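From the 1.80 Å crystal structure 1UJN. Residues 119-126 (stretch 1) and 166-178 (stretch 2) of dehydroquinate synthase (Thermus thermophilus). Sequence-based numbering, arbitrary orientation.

Stretch 1, residues 119-126: TTLAIVDA
Stretch 2 166-178: TFKEGLVEAFKHG

A helix beginning at Thr 120 runs in nearly the same direction as a segment, 166-178, of a longer helix, their axes inclined by 20° and 7.7 Å apart at closest approach. Leu 121 CA lies 3.8 Å from Gly 170 CA; one turn on, Val 124 CA and Ala 174 CA are 6.4 Å apart. Most helical residues are near -65/-40; psi rises to -23 at Leu 171 and -13 at Ala 126, and Asp 125 is -111/-43 within a pi-type turn (122-126). Thr 119, extended at -136/158 with chi1 p, caps the first helix: Thr 119 OG1 accepts from Ala 122 N at 3.0 Å.

The close approach depends on Gly 170. A CB on Gly 170 would lie 1.9 Å from Thr 120 OG1 and 2.5 Å from Leu 121 N. In its absence Thr 120, chi1 p (45°), fits as a knob among Thr 166, Phe 167, Gly 170 and Leu 171. Thr 120 OG1 donates a hydrogen bond to Phe 167 O (2.7 Å), and Thr 120 CG2 lies 3.6 Å from Phe 167 CD2, oblique to the ring (chi1 t, chi2 -98°). Water 1 accepts from Leu 121 N (3.0 Å) and donates to Thr 166 O (2.8 Å).

Val 124 is the second knob. Its t rotamer places Val 124 CG1 3.9 Å from Glu 173 CB, 4.3 Å from Ala 174 CB and 3.4 Å from His 177 CE1 (His 177 chi1 m, chi2 169°).

Leu 121 (t, p) brings Leu 121 CD1 to 3.3 Å from Glu 173 OE1. The Glu 173 torsions (chi1 -139°, off-well; chi2 p; chi3 95°) bring Glu 173 OE2 3.2 Å from Lys 176 NZ (t, t, p, t) in a salt bridge. Water 2 joins Lys 176 NZ (2.8 Å), Asp 125 OD1 (2.6 Å) and His 177 NE2 (2.9 Å); Asp 125 has chi1 t, chi2 47°.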

# COMPACT_ATOMS: atom_id res chain seq x y z
N THR A 119 20.64 -13.63 2.68
CA THR A 119 21.85 -12.85 2.46
C THR A 119 22.12 -12.09 3.76
O THR A 119 21.20 -11.90 4.56
CB THR A 119 21.71 -11.81 1.32
OG1 THR A 119 20.79 -10.78 1.72
CG2 THR A 119 21.22 -12.48 0.04
N THR A 120 23.36 -11.67 3.99
CA THR A 120 23.65 -10.93 5.21
C THR A 120 22.98 -9.57 5.19
O THR A 120 22.47 -9.09 6.21
CB THR A 120 25.17 -10.76 5.41
OG1 THR A 120 25.78 -10.35 4.18
CG2 THR A 120 25.80 -12.07 5.87
N LEU A 121 22.97 -8.93 4.03
CA LEU A 121 22.35 -7.62 3.91
C LEU A 121 20.86 -7.70 4.26
O LEU A 121 20.32 -6.81 4.91
CB LEU A 121 22.53 -7.06 2.49
CG LEU A 121 21.94 -5.68 2.20
CD1 LEU A 121 22.51 -4.65 3.17
CD2 LEU A 121 22.27 -5.28 0.76
N ALA A 122 20.20 -8.78 3.83
CA ALA A 122 18.78 -8.93 4.12
C ALA A 122 18.55 -9.17 5.61
O ALA A 122 17.57 -8.70 6.18
CB ALA A 122 18.19 -10.08 3.30
N ILE A 123 19.47 -9.91 6.24
CA ILE A 123 19.35 -10.18 7.66
C ILE A 123 19.58 -8.91 8.49
O ILE A 123 18.77 -8.56 9.35
CB ILE A 123 20.38 -11.25 8.12
CG1 ILE A 123 20.08 -12.59 7.44
CG2 ILE A 123 20.35 -11.40 9.64
CD1 ILE A 123 21.07 -13.70 7.78
N VAL A 124 20.68 -8.22 8.20
CA VAL A 124 21.07 -7.01 8.93
C VAL A 124 20.24 -5.77 8.64
O VAL A 124 19.99 -4.97 9.54
CB VAL A 124 22.57 -6.67 8.67
CG1 VAL A 124 22.95 -5.36 9.34
CG2 VAL A 124 23.45 -7.79 9.19
N ASP A 125 19.79 -5.62 7.40
CA ASP A 125 19.06 -4.42 7.02
C ASP A 125 17.57 -4.58 6.70
O ASP A 125 16.76 -3.76 7.12
CB ASP A 125 19.78 -3.76 5.84
CG ASP A 125 19.31 -2.35 5.59
OD1 ASP A 125 19.21 -1.57 6.56
OD2 ASP A 125 19.05 -2.01 4.41
N ALA A 126 17.21 -5.62 5.95
CA ALA A 126 15.81 -5.80 5.57
C ALA A 126 14.85 -6.36 6.63
O ALA A 126 13.64 -6.28 6.46
CB ALA A 126 15.73 -6.65 4.31
N THR A 166 29.29 -10.73 -1.61
CA THR A 166 27.92 -10.43 -1.21
C THR A 166 27.80 -10.64 0.30
O THR A 166 27.12 -9.88 0.99
CB THR A 166 26.91 -11.34 -1.93
OG1 THR A 166 27.08 -11.20 -3.35
CG2 THR A 166 25.48 -10.97 -1.56
N PHE A 167 28.45 -11.69 0.79
CA PHE A 167 28.44 -11.99 2.22
C PHE A 167 29.01 -10.79 2.98
O PHE A 167 28.46 -10.36 3.99
CB PHE A 167 29.28 -13.24 2.50
CG PHE A 167 29.47 -13.53 3.96
CD1 PHE A 167 30.64 -13.15 4.61
CD2 PHE A 167 28.48 -14.18 4.70
CE1 PHE A 167 30.82 -13.41 5.97
CE2 PHE A 167 28.65 -14.44 6.05
CZ PHE A 167 29.82 -14.06 6.69
N LYS A 168 30.12 -10.26 2.48
CA LYS A 168 30.78 -9.12 3.11
C LYS A 168 29.99 -7.83 3.02
O LYS A 168 30.06 -6.99 3.91
CB LYS A 168 32.17 -8.93 2.52
CG LYS A 168 33.10 -10.10 2.80
CD LYS A 168 34.55 -9.76 2.43
CE LYS A 168 35.50 -10.85 2.89
NZ LYS A 168 36.91 -10.54 2.53
N GLU A 169 29.24 -7.65 1.93
CA GLU A 169 28.44 -6.43 1.78
C GLU A 169 27.55 -6.23 2.99
O GLU A 169 27.41 -5.12 3.49
CB GLU A 169 27.53 -6.52 0.55
CG GLU A 169 28.19 -6.18 -0.74
CD GLU A 169 27.16 -6.03 -1.84
OE1 GLU A 169 27.18 -6.85 -2.78
OE2 GLU A 169 26.32 -5.11 -1.75
N GLY A 170 26.94 -7.32 3.45
CA GLY A 170 26.07 -7.24 4.61
C GLY A 170 26.82 -6.89 5.88
O GLY A 170 26.28 -6.21 6.76
N LEU A 171 28.06 -7.35 5.99
CA LEU A 171 28.84 -7.05 7.19
C LEU A 171 29.16 -5.56 7.26
O LEU A 171 29.41 -5.04 8.34
CB LEU A 171 30.12 -7.88 7.21
CG LEU A 171 29.89 -9.40 7.17
CD1 LEU A 171 31.16 -10.12 7.57
CD2 LEU A 171 28.75 -9.78 8.10
N VAL A 172 29.14 -4.88 6.11
CA VAL A 172 29.41 -3.44 6.08
C VAL A 172 28.28 -2.71 6.80
O VAL A 172 28.52 -1.78 7.57
CB VAL A 172 29.50 -2.91 4.63
CG1 VAL A 172 29.54 -1.38 4.63
CG2 VAL A 172 30.75 -3.47 3.96
N GLU A 173 27.05 -3.14 6.55
CA GLU A 173 25.88 -2.54 7.17
C GLU A 173 25.93 -2.73 8.68
O GLU A 173 25.52 -1.85 9.44
CB GLU A 173 24.61 -3.17 6.60
CG GLU A 173 23.49 -2.18 6.32
CD GLU A 173 23.81 -1.24 5.17
OE1 GLU A 173 23.41 -1.54 4.02
OE2 GLU A 173 24.47 -0.21 5.40
N ALA A 174 26.42 -3.89 9.12
CA ALA A 174 26.53 -4.19 10.54
C ALA A 174 27.57 -3.24 11.15
O ALA A 174 27.38 -2.69 12.24
CB ALA A 174 26.96 -5.64 10.74
N PHE A 175 28.66 -3.05 10.41
CA PHE A 175 29.75 -2.17 10.81
C PHE A 175 29.17 -0.77 11.02
O PHE A 175 29.50 -0.08 11.98
CB PHE A 175 30.80 -2.14 9.71
CG PHE A 175 32.01 -1.32 10.04
CD1 PHE A 175 33.16 -1.91 10.55
CD2 PHE A 175 32.00 0.06 9.84
CE1 PHE A 175 34.29 -1.15 10.85
CE2 PHE A 175 33.13 0.83 10.14
CZ PHE A 175 34.28 0.22 10.65
N LYS A 176 28.31 -0.37 10.09
CA LYS A 176 27.66 0.94 10.16
C LYS A 176 26.87 1.07 11.46
O LYS A 176 26.92 2.10 12.14
CB LYS A 176 26.73 1.11 8.96
CG LYS A 176 26.10 2.49 8.84
CD LYS A 176 25.02 2.50 7.77
CE LYS A 176 23.84 1.63 8.19
NZ LYS A 176 22.72 1.69 7.21
N HIS A 177 26.12 0.02 11.82
CA HIS A 177 25.34 0.03 13.06
C HIS A 177 26.29 0.19 14.24
O HIS A 177 25.94 0.81 15.26
CB HIS A 177 24.55 -1.27 13.24
CG HIS A 177 23.48 -1.49 12.22
ND1 HIS A 177 22.82 -2.69 12.07
CD2 HIS A 177 22.97 -0.66 11.28
CE1 HIS A 177 21.94 -2.59 11.09
NE2 HIS A 177 22.01 -1.37 10.60
N GLY A 178 27.48 -0.38 14.11
CA GLY A 178 28.47 -0.29 15.17
C GLY A 178 28.86 1.15 15.43
O GLY A 178 28.94 1.59 16.58
O HOH W 1 24.42 -9.79 1.55
O HOH W 2 21.16 -0.50 7.99